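Local structure of peptidase M16 domain protein (Alicyclobacillus acidocaldarius subsp. acidocaldarius DSM 446, 4XEA) at residues H29-M34 / L196-G201; E54-I59 / K178-L183; R342-E347 / R401-F406. The protein is a putative metallopeptidase of family M16 that probably hydrolyses peptide bonds at a metal site, occupied here by nickel. All blocks are in the same frame, centred on the assembly; numbering follows the deposited sequence.

Contact 1: H29-M34 / L196-G201; sequences HQTYAM and LVIAGG
The phenol ring of Tyr32 turns from segment 196-201; of its side chain only CB, 4.0 Å from Ala199 O, stays close, and the side chain packs on Ala368. Peptide planes do the meeting. Tyr32 and Ala199 form an antiparallel hydrogen-bonded pair, with Tyr32 N 2.8 Å from Ala199 O and Ala199 N 2.9 Å from Tyr32 O; Met34 and Val197 repeat it. All four donors lie nearly along the C=O axis. Gly201 N also bonds Gln30 O, at 3.0 Å, but from 43° out of the Gln30 carbonyl plane, just past the strand end. Tyr32, Met34, Val197 and Ala199 share one face of the mixed six-stranded sheet, where strands 31-37 and 194-200 are neighbours and helix 367-379 packs. On the other face Ala33 CB meets Ile198 CG1 at 4.0 Å, beneath helix 105-116. Thr31 turns CG2 anti to its backbone N and crosses Ile198 obliquely, its CG2 a tight 3.4 Å from Ile198 CG2. A serine here would lack that methyl and would probably loosen the packing against Ile198. A beta carbon on Gly200 would collide with Gln30 O. Backbone amides thus hold the strands together, leaving side chains to join the sheet to its helices.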
# COMPACT_ATOMS: atom_id res chain seq x y z
N HIS A 29 11.35 15.95 -2.49
CA HIS A 29 11.14 16.52 -1.16
C HIS A 29 11.51 15.53 -0.07
O HIS A 29 12.00 15.92 0.99
CB HIS A 29 9.67 16.93 -0.97
CG HIS A 29 9.19 17.99 -1.92
ND1 HIS A 29 9.53 19.33 -1.79
CD2 HIS A 29 8.40 17.91 -3.01
CE1 HIS A 29 8.94 20.02 -2.75
NE2 HIS A 29 8.24 19.19 -3.50
N GLN A 30 11.28 14.23 -0.33
CA GLN A 30 11.51 13.20 0.67
C GLN A 30 12.93 12.67 0.66
O GLN A 30 13.51 12.46 -0.41
CB GLN A 30 10.56 12.03 0.44
CG GLN A 30 10.61 10.95 1.54
CD GLN A 30 10.14 9.60 1.05
OE1 GLN A 30 10.73 9.01 0.17
NE2 GLN A 30 9.08 9.10 1.64
N THR A 31 13.48 12.46 1.85
CA THR A 31 14.68 11.64 2.06
C THR A 31 14.23 10.41 2.86
O THR A 31 13.41 10.54 3.77
CB THR A 31 15.80 12.42 2.80
OG1 THR A 31 16.22 13.50 1.98
CG2 THR A 31 17.06 11.52 3.12
N TYR A 32 14.70 9.23 2.45
CA TYR A 32 14.35 7.98 3.11
C TYR A 32 15.68 7.33 3.47
O TYR A 32 16.61 7.24 2.63
CB TYR A 32 13.50 7.12 2.16
CG TYR A 32 12.92 5.80 2.73
CD1 TYR A 32 13.74 4.69 2.96
CD2 TYR A 32 11.56 5.66 2.99
CE1 TYR A 32 13.22 3.48 3.46
CE2 TYR A 32 11.03 4.44 3.49
CZ TYR A 32 11.87 3.37 3.72
OH TYR A 32 11.38 2.18 4.22
N ALA A 33 15.82 6.96 4.73
CA ALA A 33 17.10 6.48 5.26
C ALA A 33 16.87 5.18 6.03
O ALA A 33 15.91 5.08 6.80
CB ALA A 33 17.66 7.56 6.19
N MSE A 34 17.77 4.20 5.88
CA MSE A 34 17.63 2.94 6.61
C MSE A 34 19.00 2.49 7.13
O MSE A 34 19.98 2.50 6.37
CB MSE A 34 17.02 1.87 5.70
CG MSE A 34 16.93 0.43 6.32
SE MSE A 34 15.95 -0.90 5.26
CE MSE A 34 14.11 -0.28 5.49
N LEU A 196 24.14 1.43 6.14
CA LEU A 196 23.36 2.66 6.14
C LEU A 196 23.15 3.11 4.70
O LEU A 196 24.13 3.32 3.96
CB LEU A 196 24.09 3.77 6.92
CG LEU A 196 23.41 5.14 7.03
CD1 LEU A 196 22.04 5.01 7.77
CD2 LEU A 196 24.33 6.14 7.73
N VAL A 197 21.88 3.25 4.30
CA VAL A 197 21.52 3.57 2.91
C VAL A 197 20.48 4.69 2.94
O VAL A 197 19.54 4.64 3.72
CB VAL A 197 21.01 2.34 2.15
CG1 VAL A 197 20.73 2.65 0.71
CG2 VAL A 197 22.08 1.17 2.22
N ILE A 198 20.71 5.71 2.12
CA ILE A 198 19.87 6.92 2.12
C ILE A 198 19.61 7.33 0.69
O ILE A 198 20.54 7.41 -0.11
CB ILE A 198 20.56 8.08 2.84
CG1 ILE A 198 21.12 7.63 4.17
CG2 ILE A 198 19.58 9.29 3.06
CD1 ILE A 198 21.84 8.73 4.93
N ALA A 199 18.34 7.59 0.36
CA ALA A 199 17.96 8.10 -0.96
C ALA A 199 16.97 9.25 -0.83
O ALA A 199 16.11 9.27 0.05
CB ALA A 199 17.40 7.00 -1.85
N GLY A 200 17.15 10.23 -1.72
CA GLY A 200 16.19 11.32 -1.83
C GLY A 200 16.80 12.70 -1.87
O GLY A 200 17.97 12.88 -2.28
N GLY A 201 16.01 13.69 -1.45
CA GLY A 201 16.37 15.12 -1.57
C GLY A 201 17.29 15.66 -0.48
O GLY A 201 16.88 16.46 0.33

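Contact 2: E54-I59 / K178-L183; sequences EMPDGI and KEQLLL
Gln180 leaves helix 178-188 with CG beside its backbone N, at chi1 -71°, and then runs extended. Its CB faces two partners on one side, Met55 SE (a selenomethionine) at 3.8 Å and Ile59 CD1 at 4.0 Å. The next carbon, CG, also lies 3.8 Å from Met55 SE, because the bent Met55 chain slides past Gln180 in the opposite direction. At the amide, CD and the two polar atoms reach the Pro56 ring tip to tip: Gln180 OE1 is 3.6 Å from Pro56 CD, and Gln180 NE2 is 3.7 Å from the same carbon. OE1 accepts the N-H of Thr177, a bond that helps set the rotation of the amide. Segment 54-59 leads from strand 51-54 into helix 59-66, which Gly58 precedes at the N-cap position; that helix bears the HxxEH motif of M16 peptidases, whose histidines, His61 and His65, bind nickel with Glu136. Ile59, the first residue of that helix, crosses Gln180 at about a right angle and points CG2 at Leu181 CD2, 3.8 Å away. Leu181 packs on Phe62 and Leu63 too. Farther along helix 178-188, Leu183 CD2 lies 4.3 Å from Met55 CE, and both residues lean on Phe46 of strand 45-48.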
# COMPACT_ATOMS: atom_id res chain seq x y z
N GLU A 54 23.55 -20.63 22.09
CA GLU A 54 22.24 -20.97 21.60
C GLU A 54 21.19 -20.18 22.40
O GLU A 54 21.06 -20.34 23.61
CB GLU A 54 21.98 -22.46 21.74
CG GLU A 54 20.66 -22.86 21.10
CD GLU A 54 20.77 -24.12 20.27
OE1 GLU A 54 19.82 -24.93 20.31
OE2 GLU A 54 21.81 -24.30 19.58
N MSE A 55 20.48 -19.30 21.70
CA MSE A 55 19.61 -18.36 22.35
C MSE A 55 18.20 -18.85 22.31
O MSE A 55 17.83 -19.63 21.43
CB MSE A 55 19.64 -17.03 21.61
CG MSE A 55 20.96 -16.32 21.61
SE MSE A 55 21.47 -15.63 23.35
CE MSE A 55 22.57 -17.06 24.00
N PRO A 56 17.36 -18.32 23.22
CA PRO A 56 15.93 -18.47 23.05
C PRO A 56 15.49 -17.69 21.85
O PRO A 56 16.07 -16.64 21.53
CB PRO A 56 15.34 -17.81 24.32
CG PRO A 56 16.47 -17.69 25.26
CD PRO A 56 17.69 -17.54 24.43
N ASP A 57 14.45 -18.19 21.17
CA ASP A 57 13.91 -17.47 20.04
C ASP A 57 13.30 -16.14 20.47
O ASP A 57 12.74 -16.03 21.56
CB ASP A 57 12.89 -18.35 19.31
CG ASP A 57 13.57 -19.45 18.49
OD1 ASP A 57 14.63 -19.18 17.89
OD2 ASP A 57 13.05 -20.57 18.47
N GLY A 58 13.44 -15.13 19.62
CA GLY A 58 12.78 -13.85 19.87
C GLY A 58 13.71 -12.68 20.06
O GLY A 58 13.23 -11.57 20.20
N ILE A 59 15.03 -12.88 20.04
CA ILE A 59 15.93 -11.83 20.50
C ILE A 59 16.06 -10.68 19.54
O ILE A 59 16.00 -9.54 20.00
CB ILE A 59 17.32 -12.33 20.99
CG1 ILE A 59 17.10 -13.15 22.27
CG2 ILE A 59 18.25 -11.13 21.32
CD1 ILE A 59 18.39 -13.69 22.91
N LYS A 178 18.41 -10.30 30.33
CA LYS A 178 19.09 -9.05 29.98
C LYS A 178 20.51 -9.34 29.44
O LYS A 178 20.96 -8.69 28.50
CB LYS A 178 19.16 -8.10 31.18
CG LYS A 178 19.82 -6.77 30.88
CD LYS A 178 19.81 -5.82 32.09
CE LYS A 178 20.88 -6.19 33.11
NZ LYS A 178 20.44 -5.75 34.44
N GLU A 179 21.17 -10.31 30.04
CA GLU A 179 22.53 -10.72 29.68
C GLU A 179 22.61 -11.20 28.23
O GLU A 179 23.49 -10.82 27.44
CB GLU A 179 22.95 -11.88 30.61
CG GLU A 179 23.28 -11.49 32.05
CD GLU A 179 22.08 -11.00 32.92
OE1 GLU A 179 20.94 -11.52 32.80
OE2 GLU A 179 22.29 -10.08 33.75
N GLN A 180 21.66 -12.05 27.87
CA GLN A 180 21.53 -12.52 26.49
C GLN A 180 21.25 -11.40 25.51
O GLN A 180 21.85 -11.33 24.44
CB GLN A 180 20.42 -13.53 26.40
CG GLN A 180 20.79 -14.84 27.05
CD GLN A 180 19.60 -15.76 27.18
OE1 GLN A 180 18.45 -15.32 27.15
NE2 GLN A 180 19.88 -17.05 27.36
N LEU A 181 20.33 -10.51 25.87
CA LEU A 181 20.00 -9.40 24.99
C LEU A 181 21.24 -8.56 24.75
O LEU A 181 21.50 -8.13 23.62
CB LEU A 181 18.89 -8.53 25.61
CG LEU A 181 17.46 -9.03 25.59
CD1 LEU A 181 16.54 -8.20 26.55
CD2 LEU A 181 16.91 -9.03 24.14
N LEU A 182 22.00 -8.32 25.81
CA LEU A 182 23.19 -7.49 25.74
C LEU A 182 24.28 -8.18 24.90
O LEU A 182 24.97 -7.52 24.11
CB LEU A 182 23.72 -7.13 27.14
CG LEU A 182 22.94 -6.08 27.94
CD1 LEU A 182 23.70 -5.67 29.18
CD2 LEU A 182 22.64 -4.85 27.09
N LEU A 183 24.40 -9.49 25.05
CA LEU A 183 25.37 -10.25 24.26
C LEU A 183 25.02 -10.12 22.78
O LEU A 183 25.88 -9.79 21.96
CB LEU A 183 25.34 -11.72 24.65
CG LEU A 183 26.06 -12.62 23.64
CD1 LEU A 183 27.59 -12.43 23.77
CD2 LEU A 183 25.66 -14.04 23.86

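Contact 3: R342-E347 / R401-F406; sequences RGIDEE and RANARF. With ACT (acetate ion), chain E.
Two similar first torsions bring the partners together: Ile344 holds CG1 beside its backbone N (chi1 -67°), Asn403 holds CG beside its own (chi1 -75°), and the side chains slide past each other in opposite directions. Asn403 OD1 accepts the N-H of Ile344, N to OD1 2.7 Å. The bond is almost straight, 175° at the hydrogen, and the donor lies in the carbonyl plane on a lone pair, helping to fix the amide's orientation. The same oxygen rests 3.3 Å from Ile344 CG1. Beyond it the extended isoleucine carries CD1 onto helix 399-409, where Ile344 CD1 lies 3.3 Å from Ala402 O, 3.5 Å from Ala402 CB and 4.3 Å from Phe406 CB. Gly343, with positive phi, turns the chain out of helix 325-342, and Asp345 is the N-cap of the next helix, its OD2 bonding Ala348 N. At this connection Asp345 N donates to OXT of an acetate, probably from the crystallisation liquor, at 2.8 Å. Ile344 thus plugs the short connection into helix 399-409. Around it stand Leu278 of helix 265-283, Val339 of helix 325-342 and Phe349 of helix 346-363, while Phe406 packs on Leu282 and Leu336.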
# COMPACT_ATOMS: atom_id res chain seq x y z
N ARG A 342 6.13 -30.66 -20.43
CA ARG A 342 6.15 -30.00 -21.75
C ARG A 342 7.16 -28.85 -21.86
O ARG A 342 7.48 -28.40 -22.95
CB ARG A 342 4.75 -29.43 -22.08
CG ARG A 342 3.58 -30.40 -21.87
CD ARG A 342 3.27 -31.23 -23.09
NE ARG A 342 2.82 -30.37 -24.18
CZ ARG A 342 2.62 -30.77 -25.43
NH1 ARG A 342 2.82 -32.04 -25.79
NH2 ARG A 342 2.21 -29.90 -26.34
N GLY A 343 7.64 -28.37 -20.73
CA GLY A 343 8.52 -27.21 -20.71
C GLY A 343 7.74 -25.91 -20.55
O GLY A 343 6.55 -25.83 -20.88
N ILE A 344 8.41 -24.89 -20.04
CA ILE A 344 7.82 -23.55 -19.93
C ILE A 344 7.48 -23.00 -21.30
O ILE A 344 8.26 -23.12 -22.24
CB ILE A 344 8.80 -22.59 -19.25
CG1 ILE A 344 9.01 -23.00 -17.80
CG2 ILE A 344 8.30 -21.13 -19.34
CD1 ILE A 344 10.06 -22.17 -17.10
N ASP A 345 6.30 -22.40 -21.43
CA ASP A 345 5.90 -21.77 -22.69
C ASP A 345 6.70 -20.49 -22.89
O ASP A 345 6.66 -19.60 -22.04
CB ASP A 345 4.40 -21.46 -22.70
CG ASP A 345 3.97 -20.69 -23.94
OD1 ASP A 345 3.69 -21.31 -24.99
OD2 ASP A 345 3.89 -19.45 -23.86
N GLU A 346 7.40 -20.38 -24.02
CA GLU A 346 8.31 -19.28 -24.27
C GLU A 346 7.61 -17.93 -24.34
O GLU A 346 8.16 -16.94 -23.87
CB GLU A 346 9.08 -19.49 -25.57
CG GLU A 346 10.21 -18.49 -25.74
CD GLU A 346 11.13 -18.85 -26.89
OE1 GLU A 346 12.20 -18.21 -27.01
OE2 GLU A 346 10.80 -19.76 -27.67
N GLU A 347 6.42 -17.88 -24.93
CA GLU A 347 5.72 -16.61 -25.08
C GLU A 347 5.28 -16.04 -23.73
O GLU A 347 5.39 -14.83 -23.52
CB GLU A 347 4.56 -16.71 -26.06
CG GLU A 347 5.02 -16.89 -27.50
CD GLU A 347 3.91 -16.82 -28.52
OE1 GLU A 347 2.76 -17.19 -28.20
OE2 GLU A 347 4.17 -16.39 -29.65
N ARG A 401 17.41 -21.57 -18.76
CA ARG A 401 17.57 -21.31 -17.32
C ARG A 401 16.21 -21.33 -16.58
O ARG A 401 16.11 -21.89 -15.49
CB ARG A 401 18.36 -20.02 -17.10
CG ARG A 401 18.53 -19.58 -15.66
CD ARG A 401 19.14 -20.66 -14.73
NE ARG A 401 19.16 -20.17 -13.35
CZ ARG A 401 19.05 -20.93 -12.26
NH1 ARG A 401 18.91 -22.26 -12.35
NH2 ARG A 401 19.05 -20.37 -11.08
N ALA A 402 15.16 -20.79 -17.20
CA ALA A 402 13.82 -20.84 -16.57
C ALA A 402 13.36 -22.29 -16.43
O ALA A 402 12.80 -22.66 -15.38
CB ALA A 402 12.80 -20.03 -17.36
N ASN A 403 13.59 -23.12 -17.45
CA ASN A 403 13.27 -24.55 -17.33
C ASN A 403 14.11 -25.25 -16.25
O ASN A 403 13.55 -26.01 -15.46
CB ASN A 403 13.35 -25.29 -18.68
CG ASN A 403 12.15 -24.98 -19.61
OD1 ASN A 403 10.98 -25.18 -19.25
ND2 ASN A 403 12.45 -24.49 -20.80
N ALA A 404 15.42 -24.99 -16.19
CA ALA A 404 16.27 -25.63 -15.17
C ALA A 404 15.82 -25.25 -13.76
O ALA A 404 15.78 -26.09 -12.86
CB ALA A 404 17.75 -25.28 -15.38
N ARG A 405 15.49 -23.98 -13.56
CA ARG A 405 15.04 -23.52 -12.22
C ARG A 405 13.74 -24.23 -11.81
O ARG A 405 13.61 -24.70 -10.68
CB ARG A 405 14.84 -21.99 -12.24
CG ARG A 405 14.25 -21.38 -10.96
CD ARG A 405 15.35 -21.03 -9.98
NE ARG A 405 15.96 -22.12 -9.19
CZ ARG A 405 15.63 -22.41 -7.93
NH1 ARG A 405 16.30 -23.32 -7.25
NH2 ARG A 405 14.62 -21.79 -7.33
N PHE A 406 12.78 -24.30 -12.74
CA PHE A 406 11.52 -25.00 -12.55
C PHE A 406 11.75 -26.47 -12.14
O PHE A 406 11.19 -26.96 -11.14
CB PHE A 406 10.65 -24.90 -13.82
CG PHE A 406 9.31 -25.56 -13.68
CD1 PHE A 406 9.18 -26.93 -13.80
CD2 PHE A 406 8.18 -24.81 -13.36
CE1 PHE A 406 7.93 -27.56 -13.60
CE2 PHE A 406 6.95 -25.42 -13.17
CZ PHE A 406 6.82 -26.81 -13.29
C ACT E . 3.73 -21.62 -18.64
O ACT E . 2.55 -21.94 -18.32
OXT ACT E . 4.33 -22.37 -19.44
CH3 ACT E . 4.42 -20.40 -18.08

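Overall arrangement
Contact 2 falls, in sequence, between the two strands paired in contact 1, and helix 178-188 leads directly into strand 194-200; their centres are nonetheless 31 Å apart, with nearest atoms about 17 Å apart. Contact 2 is the one near the metal ions, with the Leu181 side chain about 12 Å from both nickel and sodium. Contact 1 borders the second subunit, whose Asp365 bonds the backbone N of His29 and Gln30. Contact 3 comes later in the chain, its centre 39 Å from that of contact 1 and 45 Å from that of contact 2, across the chain's centre from the latter.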